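BrkA translocator (Bordetella pertussis, PDB 3QQ2) forms the outer-membrane beta-barrel translocator that secretes the passenger domain of BrkA, a serum-resistance autotransporter that inhibits the classical complement pathway. Local coordinates at residues L164-G169 with A184-L189; A138-E143 with A160-W165; D116-I121 with T130-T135. The protein carries 1 engineered substitution. All blocks are in the same frame, centred on the assembly; numbering follows the deposited sequence.

Interaction 1 (L164-G169 with A184-L189); sequences LWRTSG and ANTATL
Three backbone hydrogen bonds join Leu164-Gly169 to Ala184-Leu189, two neighbouring stretches in the wall of the autotransporter beta-barrel. Ala187 N donates to Trp165 O at 2.8 Å, almost along the C=O axis. Trp165 N donates back to Ala187 O at 3.0 Å, but sits above that carbonyl's plane. Thr167 N adds a straight bond to Asn185 O. The strands 164-167 and 186-189 run antiparallel, at 162°. Trp165 and Ala187 form the hydrogen-bonded pair. Leu164-Thr188 and Arg166-Thr186 are the non-hydrogen-bonded pairs on each side of it.

Trp165 carries the side-chain contact. Its CG lies between the backbone N and the carbonyl carbon (chi1 64°), which folds the indole back across the partner strand. One ring face rests on Ala187, whose CB lies 3.5 Å from the ring plane, displaced toward the rim. At the pyrrole edge, Leu189 CD1 approaches Trp165 NE1 to 4.2 Å near the ring plane. At the benzene end, the Asn185 amide crosses the indole steeply, the two planes 81° apart. Asn185 ND2 comes close to Trp165 CZ3 and also packs on Thr167 CG2. Asn185 CG also takes the crowded position between the backbone N and the carbonyl carbon, which brings the amide round to these two residues. Asn185 also packs on Asn176 of the second subunit.

The Trp165 and Ala187 face probably looks into the pore, on the same side as the acidic Glu161 of this strand. Beyond the strand, Ser168 OG is hydrogen-bonded to Ser136 N of strand 130-149. On the other face the pairs simply lie side by side. Leu164 CD2 leans on the Thr188 hydroxyl. Arg166 bends at chi2 and chi3, and its CG packs 3.3 Å from Thr186 CB.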
loop_
_atom_site.group_PDB
_atom_site.type_symbol
_atom_site.label_atom_id
_atom_site.label_comp_id
_atom_site.label_asym_id
_atom_site.label_seq_id
_atom_site.Cartn_x
_atom_site.Cartn_y
_atom_site.Cartn_z
ATOM N N LEU A 164 -16.403 -21.623 9.121
ATOM C CA LEU A 164 -16.454 -20.664 8.010
ATOM C C LEU A 164 -16.140 -19.289 8.552
ATOM O O LEU A 164 -16.622 -18.927 9.615
ATOM C CB LEU A 164 -17.834 -20.630 7.329
ATOM C CG LEU A 164 -18.591 -21.881 6.815
ATOM C CD1 LEU A 164 -19.685 -21.519 5.780
ATOM C CD2 LEU A 164 -17.679 -22.975 6.234
ATOM N N TRP A 165 -15.320 -18.523 7.851
ATOM C CA TRP A 165 -15.171 -17.134 8.233
ATOM C C TRP A 165 -14.773 -16.198 7.110
ATOM O O TRP A 165 -14.098 -16.620 6.163
ATOM C CB TRP A 165 -14.217 -17.000 9.400
ATOM C CG TRP A 165 -12.870 -17.407 9.110
ATOM C CD1 TRP A 165 -12.343 -18.623 9.315
ATOM C CD2 TRP A 165 -11.831 -16.592 8.570
ATOM N NE1 TRP A 165 -11.027 -18.640 8.931
ATOM C CE2 TRP A 165 -10.685 -17.398 8.472
ATOM C CE3 TRP A 165 -11.762 -15.256 8.142
ATOM C CZ2 TRP A 165 -9.468 -16.920 7.963
ATOM C CZ3 TRP A 165 -10.547 -14.773 7.640
ATOM C CH2 TRP A 165 -9.420 -15.605 7.556
ATOM N N ARG A 166 -15.202 -14.935 7.228
ATOM C CA ARG A 166 -14.825 -13.907 6.281
ATOM C C ARG A 166 -14.226 -12.701 6.946
ATOM O O ARG A 166 -14.661 -12.258 7.989
ATOM C CB ARG A 166 -15.963 -13.476 5.351
ATOM C CG ARG A 166 -15.378 -13.020 3.973
ATOM C CD ARG A 166 -16.097 -11.861 3.250
ATOM N NE ARG A 166 -17.089 -12.318 2.271
ATOM C CZ ARG A 166 -18.415 -12.245 2.434
ATOM N NH1 ARG A 166 -18.950 -11.724 3.541
ATOM N NH2 ARG A 166 -19.216 -12.683 1.473
ATOM N N THR A 167 -13.220 -12.164 6.290
ATOM C CA THR A 167 -12.603 -10.918 6.646
ATOM C C THR A 167 -12.986 -9.941 5.544
ATOM O O THR A 167 -13.222 -10.366 4.405
ATOM C CB THR A 167 -11.090 -11.149 6.755
ATOM O OG1 THR A 167 -10.678 -10.861 8.092
ATOM C CG2 THR A 167 -10.265 -10.338 5.726
ATOM N N SER A 168 -13.087 -8.653 5.879
ATOM C CA SER A 168 -13.480 -7.617 4.908
ATOM C C SER A 168 -12.256 -7.008 4.260
ATOM O O SER A 168 -11.160 -7.093 4.822
ATOM C CB SER A 168 -14.330 -6.524 5.559
ATOM O OG SER A 168 -13.560 -5.687 6.410
ATOM N N GLY A 169 -12.441 -6.407 3.087
ATOM C CA GLY A 169 -11.348 -5.771 2.361
ATOM C C GLY A 169 -11.372 -4.261 2.469
ATOM O O GLY A 169 -12.299 -3.694 3.048
ATOM N N ALA A 184 -10.077 -8.931 0.994
ATOM C CA ALA A 184 -11.119 -9.671 1.701
ATOM C C ALA A 184 -10.976 -11.171 1.412
ATOM O O ALA A 184 -11.618 -11.714 0.501
ATOM C CB ALA A 184 -12.511 -9.174 1.308
ATOM N N ASN A 185 -10.117 -11.835 2.179
ATOM C CA ASN A 185 -10.092 -13.290 2.179
ATOM C C ASN A 185 -11.305 -13.878 2.924
ATOM O O ASN A 185 -11.874 -13.235 3.787
ATOM C CB ASN A 185 -8.781 -13.786 2.779
ATOM C CG ASN A 185 -8.495 -13.173 4.142
ATOM O OD1 ASN A 185 -7.445 -12.549 4.340
ATOM N ND2 ASN A 185 -9.428 -13.340 5.089
ATOM N N THR A 186 -11.673 -15.104 2.566
ATOM C CA THR A 186 -12.875 -15.792 3.041
ATOM C C THR A 186 -12.568 -17.297 3.076
ATOM O O THR A 186 -12.343 -17.897 2.029
ATOM C CB THR A 186 -14.101 -15.476 2.123
ATOM O OG1 THR A 186 -15.108 -16.479 2.264
ATOM C CG2 THR A 186 -13.705 -15.417 0.663
ATOM N N ALA A 187 -12.563 -17.901 4.271
ATOM C CA ALA A 187 -11.972 -19.257 4.468
ATOM C C ALA A 187 -12.791 -20.349 5.193
ATOM O O ALA A 187 -13.277 -20.138 6.307
ATOM C CB ALA A 187 -10.587 -19.129 5.138
ATOM N N THR A 188 -12.879 -21.526 4.569
ATOM C CA THR A 188 -13.396 -22.752 5.206
ATOM C C THR A 188 -12.332 -23.583 5.962
ATOM O O THR A 188 -11.182 -23.647 5.544
ATOM C CB THR A 188 -14.130 -23.642 4.178
ATOM O OG1 THR A 188 -15.471 -23.161 4.016
ATOM C CG2 THR A 188 -14.188 -25.093 4.631
ATOM N N LEU A 189 -12.731 -24.166 7.098
ATOM C CA LEU A 189 -11.947 -25.158 7.841
ATOM C C LEU A 189 -12.774 -26.381 8.089
ATOM O O LEU A 189 -13.967 -26.279 8.393
ATOM C CB LEU A 189 -11.479 -24.645 9.202
ATOM C CG LEU A 189 -10.086 -24.018 9.272
ATOM C CD1 LEU A 189 -10.036 -22.702 8.465
ATOM C CD2 LEU A 189 -9.610 -23.808 10.717
#

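Interaction 2 (A138-E143 with A160-W165); sequences AAWSLE and AEVMLW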
loop_
_atom_site.group_PDB
_atom_site.type_symbol
_atom_site.label_atom_id
_atom_site.label_comp_id
_atom_site.label_asym_id
_atom_site.label_seq_id
_atom_site.Cartn_x
_atom_site.Cartn_y
_atom_site.Cartn_z
ATOM N N ALA A 138 -16.430 -12.113 10.417
ATOM C CA ALA A 138 -17.408 -12.981 10.981
ATOM C C ALA A 138 -16.808 -14.373 10.955
ATOM O O ALA A 138 -15.977 -14.696 10.100
ATOM C CB ALA A 138 -18.631 -12.944 10.157
ATOM N N ALA A 139 -17.234 -15.217 11.877
ATOM C CA ALA A 139 -16.782 -16.586 11.896
ATOM C C ALA A 139 -17.930 -17.413 12.387
ATOM O O ALA A 139 -18.494 -17.136 13.455
ATOM C CB ALA A 139 -15.614 -16.714 12.812
ATOM N N TRP A 140 -18.311 -18.404 11.604
ATOM C CA TRP A 140 -19.387 -19.279 12.005
ATOM C C TRP A 140 -18.829 -20.680 12.037
ATOM O O TRP A 140 -18.181 -21.121 11.097
ATOM C CB TRP A 140 -20.555 -19.161 11.029
ATOM C CG TRP A 140 -21.658 -20.230 11.161
ATOM C CD1 TRP A 140 -22.808 -20.133 11.887
ATOM C CD2 TRP A 140 -21.709 -21.525 10.513
ATOM N NE1 TRP A 140 -23.569 -21.264 11.734
ATOM C CE2 TRP A 140 -22.921 -22.137 10.900
ATOM C CE3 TRP A 140 -20.838 -22.229 9.653
ATOM C CZ2 TRP A 140 -23.295 -23.422 10.456
ATOM C CZ3 TRP A 140 -21.214 -23.513 9.213
ATOM C CH2 TRP A 140 -22.434 -24.089 9.618
ATOM N N SER A 141 -19.061 -21.396 13.121
ATOM C CA SER A 141 -18.562 -22.750 13.179
ATOM C C SER A 141 -19.623 -23.660 13.701
ATOM O O SER A 141 -20.534 -23.254 14.422
ATOM C CB SER A 141 -17.357 -22.837 14.083
ATOM O OG SER A 141 -17.779 -22.625 15.414
ATOM N N LEU A 142 -19.483 -24.911 13.324
ATOM C CA LEU A 142 -20.426 -25.922 13.696
ATOM C C LEU A 142 -19.594 -27.133 14.026
ATOM O O LEU A 142 -18.694 -27.510 13.273
ATOM C CB LEU A 142 -21.403 -26.205 12.551
ATOM C CG LEU A 142 -22.566 -27.179 12.757
ATOM C CD1 LEU A 142 -22.078 -28.589 12.556
ATOM C CD2 LEU A 142 -23.270 -27.006 14.113
ATOM N N GLU A 143 -19.906 -27.728 15.166
ATOM C CA GLU A 143 -19.093 -28.761 15.734
ATOM C C GLU A 143 -19.960 -29.769 16.414
ATOM O O GLU A 143 -20.932 -29.409 17.055
ATOM C CB GLU A 143 -18.192 -28.130 16.744
ATOM C CG GLU A 143 -17.496 -29.098 17.604
ATOM C CD GLU A 143 -16.745 -28.382 18.681
ATOM O OE1 GLU A 143 -16.828 -28.816 19.850
ATOM O OE2 GLU A 143 -16.094 -27.361 18.358
ATOM N N ALA A 160 -15.965 -33.641 15.136
ATOM C CA ALA A 160 -15.878 -32.976 13.846
ATOM C C ALA A 160 -16.277 -31.490 13.957
ATOM O O ALA A 160 -17.246 -31.133 14.631
ATOM C CB ALA A 160 -16.716 -33.714 12.818
ATOM N N GLU A 161 -15.487 -30.638 13.316
ATOM C CA GLU A 161 -15.687 -29.213 13.341
ATOM C C GLU A 161 -15.438 -28.627 11.952
ATOM O O GLU A 161 -14.319 -28.643 11.425
ATOM C CB GLU A 161 -14.774 -28.544 14.392
ATOM C CG GLU A 161 -15.009 -26.998 14.531
ATOM C CD GLU A 161 -14.072 -26.285 15.529
ATOM O OE1 GLU A 161 -12.818 -26.400 15.402
ATOM O OE2 GLU A 161 -14.601 -25.589 16.431
ATOM N N VAL A 162 -16.507 -28.128 11.354
ATOM C CA VAL A 162 -16.400 -27.261 10.187
ATOM C C VAL A 162 -16.433 -25.792 10.660
ATOM O O VAL A 162 -17.139 -25.453 11.594
ATOM C CB VAL A 162 -17.490 -27.603 9.128
ATOM C CG1 VAL A 162 -18.653 -28.340 9.770
ATOM C CG2 VAL A 162 -17.988 -26.356 8.399
ATOM N N MET A 163 -15.635 -24.942 10.034
ATOM C CA MET A 163 -15.555 -23.534 10.407
ATOM C C MET A 163 -15.556 -22.654 9.141
ATOM O O MET A 163 -14.833 -22.933 8.188
ATOM C CB MET A 163 -14.311 -23.309 11.270
ATOM C CG MET A 163 -13.763 -21.900 11.307
ATOM S SD MET A 163 -14.129 -21.064 12.858
ATOM C CE MET A 163 -13.255 -19.520 12.605
ATOM N N LEU A 164 -16.403 -21.623 9.121
ATOM C CA LEU A 164 -16.454 -20.664 8.010
ATOM C C LEU A 164 -16.140 -19.289 8.552
ATOM O O LEU A 164 -16.622 -18.927 9.615
ATOM C CB LEU A 164 -17.834 -20.630 7.329
ATOM C CG LEU A 164 -18.591 -21.881 6.815
ATOM C CD1 LEU A 164 -19.685 -21.519 5.780
ATOM C CD2 LEU A 164 -17.679 -22.975 6.234
ATOM N N TRP A 165 -15.320 -18.523 7.851
ATOM C CA TRP A 165 -15.171 -17.134 8.233
ATOM C C TRP A 165 -14.773 -16.198 7.110
ATOM O O TRP A 165 -14.098 -16.620 6.163
ATOM C CB TRP A 165 -14.217 -17.000 9.400
ATOM C CG TRP A 165 -12.870 -17.407 9.110
ATOM C CD1 TRP A 165 -12.343 -18.623 9.315
ATOM C CD2 TRP A 165 -11.831 -16.592 8.570
ATOM N NE1 TRP A 165 -11.027 -18.640 8.931
ATOM C CE2 TRP A 165 -10.685 -17.398 8.472
ATOM C CE3 TRP A 165 -11.762 -15.256 8.142
ATOM C CZ2 TRP A 165 -9.468 -16.920 7.963
ATOM C CZ3 TRP A 165 -10.547 -14.773 7.640
ATOM C CH2 TRP A 165 -9.420 -15.605 7.556
#
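Ala138-Glu143 and Ala160-Trp165 belong to a beta hairpin of the transmembrane barrel, strands 130-149 and 154-173, antiparallel at 165°. Ala138 O bonds onward to Arg166 N. Ala139 CB meets both Met163 CE and Trp165 CB, each 3.7 Å from it; the Met163 chain bends at chi2 to bring its methyl there. Trp140 and Leu164 form a hydrogen-bonded pair. Trp140 N to Leu164 O and Leu164 N to Trp140 O are both 2.7 Å. Trp140 CG is anti to the backbone N (chi1 168°), and the indole meets Leu164 with its edge, Trp140 CE3 lying 3.6 Å from Leu164 CG. Ser141 CB packs on Met163 SD. Leu142 makes the second hydrogen-bonded pair, with Val162, through bonds of 3.0 Å between Leu142 N and Val162 O and between Val162 N and Leu142 O. Trp140, Leu142, Val162 and Leu164 share a face that probably meets lipid. Glu143 and Glu161 share the other, probably the pore side. Both chains are extended. Glu161 OE1 has a salt bridge to Arg191, while Glu143 OE1 lies near Asp107. This crowding could favour a proton on one acid. The two carboxylates cross at 70°, with Glu143 OE2 near Glu161 OE2.

Interaction 3 (D116-I121 with T130-T135); sequences DQQYNI and TADYRT
Strands 116-120 and 130-135 run nearly antiparallel, at 172°, with axes 4.5 Å apart at closest. Gln117 and Tyr133 form a hydrogen-bonded pair: Gln117 N to Tyr133 O and Tyr133 N to Gln117 O are both 3.0 Å and close to straight. Ala131 N donates to Tyr119 O from above the carbonyl plane.

Gln117 bends at chi2 and lays its chain over one face of the Tyr133 ring. This is a CH-pi contact, with CG 3.8 Å from the ring centroid. The Gln117 amide is within 8° of parallel to the ring, and its OE1 reaches Thr135 CB at 3.3 Å. Tyr119 CB packs on Ala131 CB. On the opposite face, Asp116 OD1 makes a salt bridge of 3.0 Å to Arg134 NE. The carboxylate meets the guanidinium obliquely, their planes 68° apart, and Arg134 bends at chi3. Next along this face, Gln118 CG lies against Asp132 OD1.

Thr130 and Asp132 also make backbone hydrogen bonds to the second subunit, and Tyr119 packs on Ala174 of that subunit. The contact closes the end of a long beta hairpin that projects beyond the barrel wall, probably on the extracellular side, as in other autotransporter translocators.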
loop_
_atom_site.group_PDB
_atom_site.type_symbol
_atom_site.label_atom_id
_atom_site.label_comp_id
_atom_site.label_asym_id
_atom_site.label_seq_id
_atom_site.Cartn_x
_atom_site.Cartn_y
_atom_site.Cartn_z
ATOM N N ASP A 116 -8.484 -3.840 14.073
ATOM C CA ASP A 116 -7.631 -2.678 13.954
ATOM C C ASP A 116 -6.222 -3.128 13.737
ATOM O O ASP A 116 -5.574 -3.623 14.659
ATOM C CB ASP A 116 -7.619 -1.933 15.262
ATOM C CG ASP A 116 -8.465 -0.716 15.239
ATOM O OD1 ASP A 116 -9.568 -0.754 14.642
ATOM O OD2 ASP A 116 -8.017 0.286 15.843
ATOM N N GLN A 117 -5.724 -2.943 12.535
ATOM C CA GLN A 117 -4.402 -3.423 12.230
ATOM C C GLN A 117 -3.498 -2.271 11.934
ATOM O O GLN A 117 -3.899 -1.338 11.260
ATOM C CB GLN A 117 -4.460 -4.394 11.063
ATOM C CG GLN A 117 -5.779 -4.348 10.316
ATOM C CD GLN A 117 -6.357 -5.732 10.042
ATOM O OE1 GLN A 117 -7.585 -5.921 10.098
ATOM N NE2 GLN A 117 -5.477 -6.714 9.740
ATOM N N GLN A 118 -2.295 -2.319 12.487
ATOM C CA GLN A 118 -1.258 -1.384 12.116
ATOM C C GLN A 118 -0.147 -2.188 11.475
ATOM O O GLN A 118 0.708 -2.707 12.171
ATOM C CB GLN A 118 -0.694 -0.650 13.331
ATOM C CG GLN A 118 -1.697 -0.176 14.367
ATOM C CD GLN A 118 -1.091 -0.178 15.780
ATOM O OE1 GLN A 118 -1.628 0.449 16.710
ATOM N NE2 GLN A 118 0.032 -0.895 15.949
ATOM N N TYR A 119 -0.147 -2.307 10.155
ATOM C CA TYR A 119 0.933 -3.035 9.493
ATOM C C TYR A 119 2.153 -2.168 9.330
ATOM O O TYR A 119 2.054 -0.939 9.265
ATOM C CB TYR A 119 0.479 -3.633 8.157
ATOM C CG TYR A 119 -0.162 -4.990 8.350
ATOM C CD1 TYR A 119 0.536 -6.164 8.065
ATOM C CD2 TYR A 119 -1.457 -5.099 8.875
ATOM C CE1 TYR A 119 -0.052 -7.412 8.274
ATOM C CE2 TYR A 119 -2.053 -6.340 9.088
ATOM C CZ TYR A 119 -1.352 -7.485 8.784
ATOM O OH TYR A 119 -1.959 -8.693 9.005
ATOM N N ASN A 120 3.312 -2.804 9.287
ATOM C CA ASN A 120 4.556 -2.060 9.119
ATOM C C ASN A 120 5.672 -2.823 8.405
ATOM O O ASN A 120 6.392 -3.586 9.032
ATOM C CB ASN A 120 5.042 -1.571 10.471
ATOM C CG ASN A 120 6.021 -0.461 10.337
ATOM O OD1 ASN A 120 6.933 -0.538 9.523
ATOM N ND2 ASN A 120 5.838 0.602 11.115
ATOM N N ILE A 121 5.835 -2.603 7.106
ATOM C CA ILE A 121 6.720 -3.465 6.325
ATOM C C ILE A 121 8.020 -2.776 5.918
ATOM O O ILE A 121 8.241 -1.608 6.227
ATOM C CB ILE A 121 6.004 -4.042 5.070
ATOM C CG1 ILE A 121 4.609 -4.576 5.422
ATOM C CG2 ILE A 121 6.831 -5.153 4.416
ATOM C CD1 ILE A 121 4.593 -5.702 6.455
ATOM N N THR A 130 3.848 1.882 5.434
ATOM C CA THR A 130 3.091 1.805 6.707
ATOM C C THR A 130 1.577 1.740 6.497
ATOM O O THR A 130 1.058 2.400 5.628
ATOM C CB THR A 130 3.461 2.975 7.633
ATOM O OG1 THR A 130 4.435 2.533 8.576
ATOM C CG2 THR A 130 2.241 3.547 8.369
ATOM N N ALA A 131 0.876 0.944 7.284
ATOM C CA ALA A 131 -0.570 0.857 7.136
ATOM C C ALA A 131 -1.330 0.848 8.461
ATOM O O ALA A 131 -0.835 0.393 9.494
ATOM C CB ALA A 131 -0.945 -0.344 6.317
ATOM N N ASP A 132 -2.562 1.327 8.406
ATOM C CA ASP A 132 -3.365 1.506 9.590
ATOM C C ASP A 132 -4.835 1.531 9.207
ATOM O O ASP A 132 -5.278 2.491 8.585
ATOM C CB ASP A 132 -2.990 2.845 10.186
ATOM C CG ASP A 132 -2.622 2.741 11.616
ATOM O OD1 ASP A 132 -3.422 2.156 12.367
ATOM O OD2 ASP A 132 -1.534 3.236 11.989
ATOM N N TYR A 133 -5.599 0.499 9.564
ATOM C CA TYR A 133 -7.020 0.462 9.176
ATOM C C TYR A 133 -7.915 -0.488 9.977
ATOM O O TYR A 133 -7.433 -1.435 10.593
ATOM C CB TYR A 133 -7.139 0.112 7.704
ATOM C CG TYR A 133 -6.444 -1.175 7.370
ATOM C CD1 TYR A 133 -5.078 -1.184 7.105
ATOM C CD2 TYR A 133 -7.142 -2.385 7.326
ATOM C CE1 TYR A 133 -4.419 -2.354 6.803
ATOM C CE2 TYR A 133 -6.494 -3.561 7.033
ATOM C CZ TYR A 133 -5.122 -3.534 6.768
ATOM O OH TYR A 133 -4.426 -4.672 6.448
ATOM N N ARG A 134 -9.228 -0.224 9.937
ATOM C CA ARG A 134 -10.245 -1.093 10.545
ATOM C C ARG A 134 -10.795 -2.045 9.497
ATOM O O ARG A 134 -10.786 -1.748 8.311
ATOM C CB ARG A 134 -11.394 -0.295 11.195
ATOM C CG ARG A 134 -10.988 0.653 12.356
ATOM C CD ARG A 134 -12.193 1.101 13.275
ATOM N NE ARG A 134 -12.358 0.283 14.497
ATOM C CZ ARG A 134 -13.389 -0.537 14.762
ATOM N NH1 ARG A 134 -14.396 -0.657 13.888
ATOM N NH2 ARG A 134 -13.420 -1.241 15.914
ATOM N N THR A 135 -11.276 -3.190 9.967
ATOM C CA THR A 135 -11.747 -4.289 9.133
ATOM C C THR A 135 -12.851 -5.040 9.869
ATOM O O THR A 135 -12.967 -4.936 11.096
ATOM C CB THR A 135 -10.589 -5.238 8.853
ATOM O OG1 THR A 135 -9.847 -4.728 7.748
ATOM C CG2 THR A 135 -11.080 -6.628 8.502
#

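From the N terminus, interaction 3 comes first. It closes the loop between strands 104-120 and 130-149, far along the barrel from its chain ends. Strand 130-149 then runs down the wall, and its later part, 138-143, enters interaction 2 with the returning strand 154-173. That strand passes straight on into interaction 1, which closes the excursion before strand 186-201. Interaction 3 closes before the other two open; interaction 1 opens on Leu164-Trp165, where interaction 2 closes, and none is nested in another. Strand 154-173 is thus held on both edges. Interactions 1 and 3 touch where Ser168 meets Thr135. Together they tie four side-by-side strands of the barrel wall, 104-120, 130-149, 154-173 and 186-201.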